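Local coordinates for Abbfa_003403 (Acinetobacter baumannii, PDB 4ZXH), which is a four-domain nonribosomal peptide synthetase that probably activates an amino acid by adenylation, carries it on phosphopantetheine, condenses it and releases the product, at residues 469-474 with 792-797; 476-481 with 788-793; 620-625 with 639-644; 766-771 with 817-822. All blocks are in the same frame, centred on the assembly; numbering follows the deposited sequence.

Contact 1 of 4, residues 469-474 with 792-797; sequences EALRGK and TQLYVL
The loop 469-474 runs antiparallel to strand 792-797 and meets it at a single backbone bridge, R472 with Q793. Two hydrogen bonds flank the bridge. L794 N donates to L471 O at 3.1 Å, in the carbonyl plane and nearly straight (165°). G473 N donates to T792 O at 2.9 Å, close to the axis of that carbonyl.

The side chains add one apolar pair. L471 has CG anti to its carbonyl carbon (chi1 -67°). Its CB lies 3.7 Å from L794 O, and its CD2 comes alongside L794 CB at 4.3 Å. L471 thus meets L794 twice, through its carbonyl and through its side chain.

R472 has CG anti to the backbone N (chi1 164°). R472 N bonds back to E469 O at 3.2 Å and closes a short turn. At its tip, R472 NH1 forms a salt bridge with E469 OE1 at 3.5 Å. R472 NH2 bonds to D464 O, so the guanidinium helps to hold the loop on itself.

Strand 809-816 pairs with strand 792-797 through Q793 with G815 and Y795 with W813. The loop lies along its other edge. L861 of strand 861-863 packs on L471, L794 and V796, and L855 of strand 846-855 also touches L471. The contact thus joins the loop before helix 483-494 to a small antiparallel sheet of the adenylation region.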
loop_
_atom_site.group_PDB
_atom_site.type_symbol
_atom_site.label_atom_id
_atom_site.label_comp_id
_atom_site.label_asym_id
_atom_site.label_seq_id
_atom_site.Cartn_x
_atom_site.Cartn_y
_atom_site.Cartn_z
ATOM N N GLU A 469 -7.028 14.073 -30.684
ATOM C CA GLU A 469 -8.180 14.442 -31.498
ATOM C C GLU A 469 -9.487 13.958 -30.837
ATOM O O GLU A 469 -10.563 14.508 -31.077
ATOM C CB GLU A 469 -8.039 13.908 -32.928
ATOM C CG GLU A 469 -9.088 14.453 -33.900
ATOM C CD GLU A 469 -9.204 15.984 -33.866
ATOM O OE1 GLU A 469 -8.157 16.663 -33.985
ATOM O OE2 GLU A 469 -10.338 16.507 -33.688
ATOM N N ALA A 470 -9.385 12.949 -29.984
ATOM C CA ALA A 470 -10.544 12.464 -29.242
ATOM C C ALA A 470 -11.126 13.554 -28.349
ATOM O O ALA A 470 -12.343 13.624 -28.163
ATOM C CB ALA A 470 -10.178 11.244 -28.409
ATOM N N LEU A 471 -10.253 14.414 -27.824
ATOM C CA LEU A 471 -10.640 15.465 -26.878
ATOM C C LEU A 471 -11.414 16.632 -27.503
ATOM O O LEU A 471 -11.929 17.502 -26.789
ATOM C CB LEU A 471 -9.396 15.998 -26.169
ATOM C CG LEU A 471 -8.803 14.924 -25.261
ATOM C CD1 LEU A 471 -7.642 15.454 -24.439
ATOM C CD2 LEU A 471 -9.899 14.366 -24.387
ATOM N N ARG A 472 -11.485 16.653 -28.830
ATOM C CA ARG A 472 -12.308 17.624 -29.539
ATOM C C ARG A 472 -13.587 16.959 -29.996
ATOM O O ARG A 472 -13.548 15.972 -30.741
ATOM C CB ARG A 472 -11.571 18.212 -30.743
ATOM C CG ARG A 472 -12.500 18.910 -31.728
ATOM C CD ARG A 472 -11.747 19.599 -32.848
ATOM N NE ARG A 472 -10.990 20.742 -32.350
ATOM C CZ ARG A 472 -9.670 20.863 -32.441
ATOM N NH1 ARG A 472 -8.948 19.908 -33.026
ATOM N NH2 ARG A 472 -9.073 21.946 -31.953
ATOM N N GLY A 473 -14.717 17.503 -29.553
ATOM C CA GLY A 473 -16.008 16.945 -29.897
ATOM C C GLY A 473 -16.508 17.381 -31.259
ATOM O O GLY A 473 -16.202 18.487 -31.722
ATOM N N LYS A 474 -17.284 16.494 -31.882
ATOM C CA LYS A 474 -17.936 16.721 -33.171
ATOM C C LYS A 474 -18.452 18.156 -33.343
ATOM O O LYS A 474 -19.137 18.679 -32.476
ATOM C CB LYS A 474 -19.096 15.727 -33.334
ATOM C CG LYS A 474 -19.665 15.601 -34.742
ATOM C CD LYS A 474 -20.961 14.785 -34.749
ATOM N N THR A 792 -17.736 20.659 -27.812
ATOM C CA THR A 792 -17.091 20.758 -26.519
ATOM C C THR A 792 -15.617 20.407 -26.717
ATOM O O THR A 792 -15.278 19.493 -27.484
ATOM C CB THR A 792 -17.744 19.809 -25.485
ATOM O OG1 THR A 792 -19.163 20.052 -25.415
ATOM C CG2 THR A 792 -17.124 20.017 -24.111
ATOM N N GLN A 793 -14.724 21.144 -26.070
ATOM C CA GLN A 793 -13.321 20.769 -26.129
ATOM C C GLN A 793 -12.764 20.641 -24.727
ATOM O O GLN A 793 -13.074 21.447 -23.842
ATOM C CB GLN A 793 -12.508 21.770 -26.949
ATOM C CG GLN A 793 -13.073 22.022 -28.345
ATOM C CD GLN A 793 -14.086 23.149 -28.362
ATOM O OE1 GLN A 793 -13.821 24.240 -27.842
ATOM N NE2 GLN A 793 -15.264 22.886 -28.930
ATOM N N LEU A 794 -11.957 19.607 -24.523
ATOM C CA LEU A 794 -11.333 19.382 -23.237
ATOM C C LEU A 794 -9.842 19.651 -23.346
ATOM O O LEU A 794 -9.202 19.218 -24.298
ATOM C CB LEU A 794 -11.596 17.954 -22.760
ATOM C CG LEU A 794 -13.067 17.540 -22.806
ATOM C CD1 LEU A 794 -13.256 16.174 -22.178
ATOM C CD2 LEU A 794 -13.918 18.567 -22.114
ATOM N N TYR A 795 -9.307 20.389 -22.377
ATOM C CA TYR A 795 -7.892 20.739 -22.339
ATOM C C TYR A 795 -7.340 20.462 -20.940
ATOM O O TYR A 795 -8.023 20.718 -19.944
ATOM C CB TYR A 795 -7.673 22.216 -22.703
ATOM C CG TYR A 795 -8.280 22.676 -24.016
ATOM C CD1 TYR A 795 -7.631 22.462 -25.234
ATOM C CD2 TYR A 795 -9.481 23.368 -24.040
ATOM C CE1 TYR A 795 -8.188 22.906 -26.443
ATOM C CE2 TYR A 795 -10.041 23.813 -25.234
ATOM C CZ TYR A 795 -9.396 23.577 -26.431
ATOM O OH TYR A 795 -9.975 24.021 -27.607
ATOM N N VAL A 796 -6.114 19.944 -20.850
ATOM C CA VAL A 796 -5.484 19.737 -19.547
ATOM C C VAL A 796 -4.280 20.656 -19.394
ATOM O O VAL A 796 -3.284 20.496 -20.089
ATOM C CB VAL A 796 -5.056 18.268 -19.337
ATOM C CG1 VAL A 796 -4.527 18.062 -17.924
ATOM C CG2 VAL A 796 -6.229 17.329 -19.594
ATOM N N LEU A 797 -4.376 21.616 -18.475
ATOM C CA LEU A 797 -3.368 22.663 -18.342
ATOM C C LEU A 797 -2.600 22.646 -17.022
ATOM O O LEU A 797 -3.077 22.128 -16.006
ATOM C CB LEU A 797 -4.030 24.022 -18.514
ATOM C CG LEU A 797 -4.852 24.172 -19.794
ATOM C CD1 LEU A 797 -5.341 25.594 -19.934
ATOM C CD2 LEU A 797 -4.048 23.764 -21.023
#

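Contact 2 of 4, residues 476-481 with 788-793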
loop_
_atom_site.group_PDB
_atom_site.type_symbol
_atom_site.label_atom_id
_atom_site.label_comp_id
_atom_site.label_asym_id
_atom_site.label_seq_id
_atom_site.Cartn_x
_atom_site.Cartn_y
_atom_site.Cartn_z
ATOM N N THR A 476 -21.000 20.639 -34.865
ATOM C CA THR A 476 -22.364 20.602 -35.389
ATOM C C THR A 476 -23.054 21.954 -35.207
ATOM O O THR A 476 -22.545 22.830 -34.506
ATOM C CB THR A 476 -23.232 19.536 -34.685
ATOM O OG1 THR A 476 -23.664 20.045 -33.417
ATOM C CG2 THR A 476 -22.464 18.219 -34.472
ATOM N N ASP A 477 -24.226 22.103 -35.821
ATOM C CA ASP A 477 -25.046 23.305 -35.664
ATOM C C ASP A 477 -26.117 23.163 -34.568
ATOM O O ASP A 477 -27.116 23.877 -34.588
ATOM C CB ASP A 477 -25.723 23.668 -36.993
ATOM C CG ASP A 477 -26.774 22.640 -37.435
ATOM O OD1 ASP A 477 -26.741 21.482 -36.952
ATOM O OD2 ASP A 477 -27.635 22.999 -38.277
ATOM N N TYR A 478 -25.901 22.251 -33.621
ATOM C CA TYR A 478 -26.897 21.946 -32.598
ATOM C C TYR A 478 -27.318 23.168 -31.788
ATOM O O TYR A 478 -28.482 23.314 -31.428
ATOM C CB TYR A 478 -26.378 20.879 -31.632
ATOM C CG TYR A 478 -26.276 19.471 -32.177
ATOM C CD1 TYR A 478 -26.788 19.131 -33.427
ATOM C CD2 TYR A 478 -25.674 18.466 -31.419
ATOM C CE1 TYR A 478 -26.688 17.817 -33.911
ATOM C CE2 TYR A 478 -25.575 17.155 -31.887
ATOM C CZ TYR A 478 -26.081 16.836 -33.131
ATOM O OH TYR A 478 -25.973 15.536 -33.583
ATOM N N ALA A 479 -26.374 24.052 -31.491
ATOM C CA ALA A 479 -26.681 25.210 -30.658
ATOM C C ALA A 479 -27.584 26.227 -31.365
ATOM O O ALA A 479 -28.002 27.210 -30.760
ATOM C CB ALA A 479 -25.399 25.879 -30.204
ATOM N N GLN A 480 -27.892 25.992 -32.637
ATOM C CA GLN A 480 -28.721 26.926 -33.398
ATOM C C GLN A 480 -30.137 26.394 -33.571
ATOM O O GLN A 480 -31.007 27.074 -34.125
ATOM C CB GLN A 480 -28.104 27.208 -34.762
ATOM C CG GLN A 480 -26.706 27.752 -34.693
ATOM C CD GLN A 480 -26.213 28.184 -36.048
ATOM O OE1 GLN A 480 -26.569 27.593 -37.070
ATOM N NE2 GLN A 480 -25.408 29.239 -36.073
ATOM N N HIS A 481 -30.356 25.175 -33.087
ATOM C CA HIS A 481 -31.676 24.556 -33.117
ATOM C C HIS A 481 -32.662 25.177 -32.136
ATOM O O HIS A 481 -32.291 25.949 -31.247
ATOM C CB HIS A 481 -31.560 23.068 -32.828
ATOM C CG HIS A 481 -31.191 22.251 -34.020
ATOM N ND1 HIS A 481 -30.023 22.449 -34.725
ATOM C CD2 HIS A 481 -31.813 21.203 -34.610
ATOM C CE1 HIS A 481 -29.952 21.573 -35.712
ATOM N NE2 HIS A 481 -31.027 20.807 -35.664
ATOM N N PRO A 788 -15.914 13.727 -25.155
ATOM C CA PRO A 788 -16.545 15.057 -25.088
ATOM C C PRO A 788 -17.808 15.139 -25.941
ATOM O O PRO A 788 -17.852 14.560 -27.028
ATOM C CB PRO A 788 -15.472 16.001 -25.658
ATOM C CG PRO A 788 -14.216 15.177 -25.793
ATOM C CD PRO A 788 -14.638 13.747 -25.888
ATOM N N LEU A 789 -18.811 15.863 -25.461
ATOM C CA LEU A 789 -20.043 16.095 -26.219
ATOM C C LEU A 789 -19.820 17.026 -27.412
ATOM O O LEU A 789 -18.706 17.505 -27.633
ATOM C CB LEU A 789 -21.115 16.692 -25.318
ATOM C CG LEU A 789 -22.038 15.750 -24.568
ATOM C CD1 LEU A 789 -21.225 14.797 -23.737
ATOM C CD2 LEU A 789 -22.936 16.587 -23.679
ATOM N N ALA A 790 -20.893 17.305 -28.154
ATOM C CA ALA A 790 -20.781 18.067 -29.396
ATOM C C ALA A 790 -20.401 19.515 -29.122
ATOM O O ALA A 790 -20.971 20.159 -28.240
ATOM C CB ALA A 790 -22.066 17.998 -30.174
ATOM N N ASN A 791 -19.419 20.002 -29.872
ATOM C CA ASN A 791 -18.941 21.372 -29.755
ATOM C C ASN A 791 -18.394 21.664 -28.363
ATOM O O ASN A 791 -18.567 22.751 -27.808
ATOM C CB ASN A 791 -20.058 22.342 -30.124
ATOM C CG ASN A 791 -20.765 21.925 -31.387
ATOM O OD1 ASN A 791 -20.217 22.042 -32.484
ATOM N ND2 ASN A 791 -21.980 21.413 -31.241
ATOM N N THR A 792 -17.736 20.659 -27.812
ATOM C CA THR A 792 -17.091 20.758 -26.519
ATOM C C THR A 792 -15.617 20.407 -26.717
ATOM O O THR A 792 -15.278 19.493 -27.484
ATOM C CB THR A 792 -17.744 19.809 -25.485
ATOM O OG1 THR A 792 -19.163 20.052 -25.415
ATOM C CG2 THR A 792 -17.124 20.017 -24.111
ATOM N N GLN A 793 -14.724 21.144 -26.070
ATOM C CA GLN A 793 -13.321 20.769 -26.129
ATOM C C GLN A 793 -12.764 20.641 -24.727
ATOM O O GLN A 793 -13.074 21.447 -23.842
ATOM C CB GLN A 793 -12.508 21.770 -26.949
ATOM C CG GLN A 793 -13.073 22.022 -28.345
ATOM C CD GLN A 793 -14.086 23.149 -28.362
ATOM O OE1 GLN A 793 -13.821 24.240 -27.842
ATOM N NE2 GLN A 793 -15.264 22.886 -28.930
#
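T476 places OG1 between its backbone N and carbonyl carbon (chi1 79°), and N791 turns CG anti to its carbonyl carbon (chi1 -46°), so that the amide meets both the N-H and the hydroxyl of T476. N791 has a positive phi of 61° and is the third residue of a type II turn from L789 to T792. The two side chains cross at about a right angle.

Both ends of the amide are used. T476 N donates to N791 OD1 at 2.9 Å, in the carbonyl plane and on a lone pair. N791 ND2 donates to T476 OG1 at 3.1 Å, within its own amide plane. T476 OG1 also accepts from Y478 N at 3.1 Å, which makes an ST turn at the start of the segment. The hydroxyl oxygen therefore takes two N-H donors.

Beside this pair, Y478 CD2 lies 3.8 Å from A790 CB, which approaches the ring obliquely. CE2 of the ring lies only slightly farther away. Y478 OH bonds to D653 on helix 641-655. On the same helix N646 accepts from N791 ND2 and donates to A790 O.

The pattern of donors and acceptors fixes which way round the amide of N791 sits. OD1 faces an N-H, while ND2 serves two acceptors, T476 OG1 and N646 OD1. The link between T476 and N791 is made between neutral groups.

Contact 3 of 4, residues 620-625 with 639-644; sequences DIAYVM and IGHPSI
The side chain of Y623 starts from CB on the same sheet face as I639, and CG takes the crowded position between the backbone N and the carbonyl carbon (chi1 56°). This lays the ring alongside I639, pointing the same way. CD1 lies near I639 CB. CE1 meets I639 CG1 at 3.4 Å. CZ lies 3.8 Å from both CB and CG1 of I639, and OH ends near CG1 and CG2. I644 CD1 approaches CE2 of Y623 obliquely at 3.8 Å, from the same side of the ring plane as I639. I639 CB sits over one ring face in a CH-pi contact, 4.0 Å from the centroid of the Y623 ring. M625 CE lies over the opposite face, toward its rim.

A622 makes a second CH-pi contact. Its CB stands over the face of H641, 3.5 Å from the ring centroid and 17° off the normal, and it also packs on I644 CD1. The H641 ring is held by H641 ND1 bonding to G619 O, and it meets W552 edge-to-face.

The backbone bonds show a bulge. I639 O accepts from A622 N at 2.7 Å and weakly from Y623 N, so two residues face one. I639 N donates to Y623 O at 3.0 Å, nearly along the carbonyl axis. G640 is the N-cap residue of the following helix, and H641 N donates to D620 O at 3.2 Å.

The arrangement is a classic beta bulge in the hairpin of strands 621-627 and 635-640. The hairpin carries a sequence that fits the third core motif of adenylation domains, whose glycine-rich loop joins the two strands and binds ATP phosphates in relatives.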
loop_
_atom_site.group_PDB
_atom_site.type_symbol
_atom_site.label_atom_id
_atom_site.label_comp_id
_atom_site.label_asym_id
_atom_site.label_seq_id
_atom_site.Cartn_x
_atom_site.Cartn_y
_atom_site.Cartn_z
ATOM N N ASP A 620 -33.491 34.685 -23.957
ATOM C CA ASP A 620 -32.076 34.316 -24.077
ATOM C C ASP A 620 -31.607 33.386 -22.944
ATOM O O ASP A 620 -30.928 32.387 -23.194
ATOM C CB ASP A 620 -31.193 35.563 -24.103
ATOM C CG ASP A 620 -31.276 36.323 -25.421
ATOM O OD1 ASP A 620 -31.543 35.692 -26.472
ATOM O OD2 ASP A 620 -31.075 37.560 -25.397
ATOM N N ILE A 621 -31.966 33.724 -21.710
ATOM C CA ILE A 621 -31.532 32.980 -20.531
ATOM C C ILE A 621 -32.574 31.933 -20.118
ATOM O O ILE A 621 -33.766 32.241 -19.999
ATOM C CB ILE A 621 -31.263 33.932 -19.337
ATOM C CG1 ILE A 621 -30.311 35.051 -19.745
ATOM C CG2 ILE A 621 -30.668 33.191 -18.171
ATOM C CD1 ILE A 621 -28.937 34.559 -20.110
ATOM N N ALA A 622 -32.129 30.699 -19.896
ATOM C CA ALA A 622 -33.067 29.641 -19.536
ATOM C C ALA A 622 -33.231 29.467 -18.022
ATOM O O ALA A 622 -34.342 29.273 -17.535
ATOM C CB ALA A 622 -32.645 28.347 -20.153
ATOM N N TYR A 623 -32.135 29.519 -17.278
ATOM C CA TYR A 623 -32.250 29.453 -15.837
ATOM C C TYR A 623 -31.019 29.978 -15.137
ATOM O O TYR A 623 -29.977 30.180 -15.754
ATOM C CB TYR A 623 -32.534 28.016 -15.382
ATOM C CG TYR A 623 -31.527 26.973 -15.826
ATOM C CD1 TYR A 623 -30.270 26.880 -15.223
ATOM C CD2 TYR A 623 -31.848 26.040 -16.807
ATOM C CE1 TYR A 623 -29.358 25.911 -15.605
ATOM C CE2 TYR A 623 -30.926 25.064 -17.197
ATOM C CZ TYR A 623 -29.693 25.013 -16.593
ATOM O OH TYR A 623 -28.787 24.057 -16.960
ATOM N N VAL A 624 -31.161 30.208 -13.842
ATOM C CA VAL A 624 -30.048 30.571 -12.982
ATOM C C VAL A 624 -29.977 29.510 -11.910
ATOM O O VAL A 624 -30.801 29.487 -11.004
ATOM C CB VAL A 624 -30.230 31.955 -12.339
ATOM C CG1 VAL A 624 -28.983 32.345 -11.579
ATOM C CG2 VAL A 624 -30.555 32.988 -13.400
ATOM N N MET A 625 -29.016 28.610 -12.042
ATOM C CA MET A 625 -28.905 27.455 -11.164
ATOM C C MET A 625 -27.878 27.791 -10.108
ATOM O O MET A 625 -26.719 28.066 -10.427
ATOM C CB MET A 625 -28.491 26.206 -11.963
ATOM C CG MET A 625 -28.499 24.900 -11.182
ATOM S SD MET A 625 -30.160 24.246 -10.909
ATOM C CE MET A 625 -30.859 24.329 -12.569
ATOM N N ILE A 639 -27.578 30.013 -17.545
ATOM C CA ILE A 639 -27.431 29.155 -18.705
ATOM C C ILE A 639 -28.379 29.635 -19.785
ATOM O O ILE A 639 -29.557 29.928 -19.505
ATOM C CB ILE A 639 -27.709 27.675 -18.341
ATOM C CG1 ILE A 639 -26.696 27.208 -17.310
ATOM C CG2 ILE A 639 -27.631 26.784 -19.571
ATOM C CD1 ILE A 639 -25.257 27.216 -17.839
ATOM N N GLY A 640 -27.849 29.744 -21.005
ATOM C CA GLY A 640 -28.600 30.198 -22.165
ATOM C C GLY A 640 -29.227 29.031 -22.897
ATOM O O GLY A 640 -28.864 27.872 -22.682
ATOM N N HIS A 641 -30.187 29.315 -23.760
ATOM C CA HIS A 641 -30.883 28.226 -24.424
ATOM C C HIS A 641 -30.053 27.540 -25.508
ATOM O O HIS A 641 -30.220 26.339 -25.723
ATOM C CB HIS A 641 -32.211 28.712 -24.997
ATOM C CG HIS A 641 -33.349 28.611 -24.026
ATOM N ND1 HIS A 641 -34.042 29.712 -23.567
ATOM C CD2 HIS A 641 -33.904 27.535 -23.414
ATOM C CE1 HIS A 641 -34.979 29.317 -22.723
ATOM N NE2 HIS A 641 -34.909 28.002 -22.606
ATOM N N PRO A 642 -29.170 28.286 -26.204
ATOM C CA PRO A 642 -28.290 27.526 -27.111
ATOM C C PRO A 642 -27.482 26.388 -26.437
ATOM O O PRO A 642 -27.445 25.302 -27.009
ATOM C CB PRO A 642 -27.370 28.610 -27.675
ATOM C CG PRO A 642 -28.243 29.834 -27.704
ATOM C CD PRO A 642 -29.162 29.734 -26.517
ATOM N N SER A 643 -26.883 26.609 -25.264
ATOM C CA SER A 643 -26.179 25.530 -24.535
ATOM C C SER A 643 -27.075 24.321 -24.322
ATOM O O SER A 643 -26.687 23.201 -24.608
ATOM C CB SER A 643 -25.684 25.983 -23.149
ATOM O OG SER A 643 -25.263 27.338 -23.135
ATOM N N ILE A 644 -28.271 24.568 -23.792
ATOM C CA ILE A 644 -29.203 23.513 -23.433
ATOM C C ILE A 644 -29.511 22.621 -24.622
ATOM O O ILE A 644 -29.413 21.405 -24.524
ATOM C CB ILE A 644 -30.527 24.089 -22.875
ATOM C CG1 ILE A 644 -30.270 24.802 -21.560
ATOM C CG2 ILE A 644 -31.585 22.985 -22.663
ATOM C CD1 ILE A 644 -31.508 25.288 -20.920
#

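Contact 4 of 4, residues 766-771 with 817-822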
loop_
_atom_site.group_PDB
_atom_site.type_symbol
_atom_site.label_atom_id
_atom_site.label_comp_id
_atom_site.label_asym_id
_atom_site.label_seq_id
_atom_site.Cartn_x
_atom_site.Cartn_y
_atom_site.Cartn_z
ATOM N N THR A 766 -21.717 22.493 -13.646
ATOM C CA THR A 766 -22.907 23.267 -13.954
ATOM C C THR A 766 -22.590 24.410 -14.937
ATOM O O THR A 766 -23.440 24.810 -15.747
ATOM C CB THR A 766 -23.548 23.842 -12.648
ATOM O OG1 THR A 766 -24.001 22.772 -11.803
ATOM C CG2 THR A 766 -24.738 24.744 -12.956
ATOM N N GLU A 767 -21.359 24.914 -14.882
ATOM C CA GLU A 767 -20.936 26.046 -15.710
ATOM C C GLU A 767 -20.770 25.715 -17.199
ATOM O O GLU A 767 -20.589 26.621 -18.010
ATOM C CB GLU A 767 -19.620 26.623 -15.173
ATOM C CG GLU A 767 -19.737 27.375 -13.843
ATOM C CD GLU A 767 -19.656 26.467 -12.609
ATOM O OE1 GLU A 767 -19.948 25.253 -12.733
ATOM O OE2 GLU A 767 -19.302 26.977 -11.510
ATOM N N THR A 768 -20.829 24.444 -17.577
ATOM C CA THR A 768 -20.718 24.118 -19.000
ATOM C C THR A 768 -21.906 23.296 -19.464
ATOM O O THR A 768 -21.848 22.608 -20.490
ATOM C CB THR A 768 -19.399 23.369 -19.340
ATOM O OG1 THR A 768 -19.247 22.224 -18.493
ATOM C CG2 THR A 768 -18.208 24.287 -19.147
ATOM N N THR A 769 -22.975 23.399 -18.680
ATOM C CA THR A 769 -24.323 22.876 -18.980
ATOM C C THR A 769 -24.495 21.363 -18.827
ATOM O O THR A 769 -24.285 20.602 -19.770
ATOM C CB THR A 769 -24.778 23.272 -20.384
ATOM O OG1 THR A 769 -24.581 24.679 -20.553
ATOM C CG2 THR A 769 -26.247 22.956 -20.575
ATOM N N VAL A 770 -24.912 20.971 -17.619
ATOM C CA VAL A 770 -25.236 19.593 -17.226
ATOM C C VAL A 770 -24.059 18.626 -17.370
ATOM O O VAL A 770 -23.315 18.410 -16.419
ATOM C CB VAL A 770 -26.439 19.035 -18.013
ATOM C CG1 VAL A 770 -26.900 17.750 -17.360
ATOM C CG2 VAL A 770 -27.595 20.044 -18.040
ATOM N N TRP A 771 -23.892 18.032 -18.543
ATOM C CA TRP A 771 -22.743 17.168 -18.772
ATOM C C TRP A 771 -21.906 17.722 -19.924
ATOM O O TRP A 771 -22.429 18.401 -20.811
ATOM C CB TRP A 771 -23.176 15.732 -19.087
ATOM C CG TRP A 771 -24.140 15.068 -18.093
ATOM C CD1 TRP A 771 -25.365 14.527 -18.382
ATOM C CD2 TRP A 771 -23.933 14.848 -16.677
ATOM N NE1 TRP A 771 -25.933 13.991 -17.238
ATOM C CE2 TRP A 771 -25.084 14.185 -16.181
ATOM C CE3 TRP A 771 -22.899 15.161 -15.782
ATOM C CZ2 TRP A 771 -25.225 13.828 -14.833
ATOM C CZ3 TRP A 771 -23.043 14.801 -14.437
ATOM C CH2 TRP A 771 -24.198 14.144 -13.980
ATOM N N ASP A 817 -19.582 25.266 -26.978
ATOM C CA ASP A 817 -20.947 25.798 -26.897
ATOM C C ASP A 817 -21.671 25.552 -25.562
ATOM O O ASP A 817 -22.781 26.058 -25.355
ATOM C CB ASP A 817 -21.798 25.225 -28.042
ATOM C CG ASP A 817 -21.411 25.792 -29.408
ATOM O OD1 ASP A 817 -20.639 26.783 -29.446
ATOM O OD2 ASP A 817 -21.888 25.253 -30.441
ATOM N N GLY A 818 -21.069 24.786 -24.660
ATOM C CA GLY A 818 -21.733 24.480 -23.401
ATOM C C GLY A 818 -21.614 25.602 -22.377
ATOM O O GLY A 818 -22.306 25.613 -21.353
ATOM N N LEU A 819 -20.741 26.567 -22.653
ATOM C CA LEU A 819 -20.399 27.538 -21.622
ATOM C C LEU A 819 -21.576 28.382 -21.156
ATOM O O LEU A 819 -22.416 28.789 -21.947
ATOM C CB LEU A 819 -19.279 28.451 -22.098
ATOM C CG LEU A 819 -17.948 28.029 -21.483
ATOM C CD1 LEU A 819 -17.509 26.684 -22.040
ATOM C CD2 LEU A 819 -16.885 29.082 -21.690
ATOM N N ALA A 820 -21.621 28.638 -19.855
ATOM C CA ALA A 820 -22.595 29.560 -19.284
ATOM C C ALA A 820 -22.395 30.963 -19.821
ATOM O O ALA A 820 -21.309 31.299 -20.308
ATOM C CB ALA A 820 -22.491 29.570 -17.790
ATOM N N VAL A 821 -23.444 31.776 -19.730
ATOM C CA VAL A 821 -23.356 33.195 -20.054
ATOM C C VAL A 821 -22.442 33.916 -19.056
ATOM O O VAL A 821 -21.463 34.580 -19.444
ATOM C CB VAL A 821 -24.735 33.855 -20.048
ATOM C CG1 VAL A 821 -24.600 35.361 -20.291
ATOM C CG2 VAL A 821 -25.654 33.193 -21.073
ATOM N N ASP A 822 -22.769 33.756 -17.773
ATOM C CA ASP A 822 -21.966 34.293 -16.681
ATOM C C ASP A 822 -22.441 33.791 -15.314
ATOM O O ASP A 822 -23.375 32.994 -15.221
ATOM C CB ASP A 822 -21.993 35.819 -16.717
ATOM C CG ASP A 822 -23.395 36.376 -16.690
ATOM O OD1 ASP A 822 -24.271 35.750 -16.070
ATOM O OD2 ASP A 822 -23.633 37.426 -17.324
#
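Two hydrogen bonds form the first shell. A820 N donates to E767 O at 2.9 Å from above the carbonyl plane. T769 OG1 donates to G818 O at 2.6 Å, in the carbonyl plane and on a lone pair. T769 reaches it with OG1 anti to its own carbonyl carbon (chi1 -50°). G818 packs with its backbone against T768, where G818 CA makes a CA-H...O contact with T768 O.

The apolar part is small. T768 CG2 lies beside L819 CD1 at 3.8 Å, the two side chains pointing the same way.

A second shell positions these groups. T769 N bonds back to T766 O and closes the turn. T768 OG1 bonds to S772 OG, and the carboxylate of E767 is engaged by Y823 OH through OE2. R845 donates to A820 O. F834 packs on E767, L819 and A820, while S643 and F647 of helix 641-655 pack on T769.

In sequence, 766-771 begins with the Thr-Glu of the fifth core motif of adenylation domains, and 817-822 falls in the sixth. Their meeting fits the adenylation fold, in which the fifth motif borders the ATP site in relatives.

In the fold
From the N terminus, the loop before helix 483-494 supplies the first segments of contacts 1 and 2. Both close some 300 residues later on overlapping parts of 788-797, and they share T792 and Q793. Contact 2 falls within the span of contact 1, and N791 N probably bonds to K474 O between them. Contact 3 closes a short hairpin inside both spans. Contact 4 opens after contact 3 has closed, and it crosses contacts 1 and 2 by ending at 817-822. N791 O and D817 N probably bond where contacts 2 and 4 meet. S643 and I639 pack contact 3 against contact 4. Together they tie the loop, hairpin, helix 641-655 and small sheet into one region.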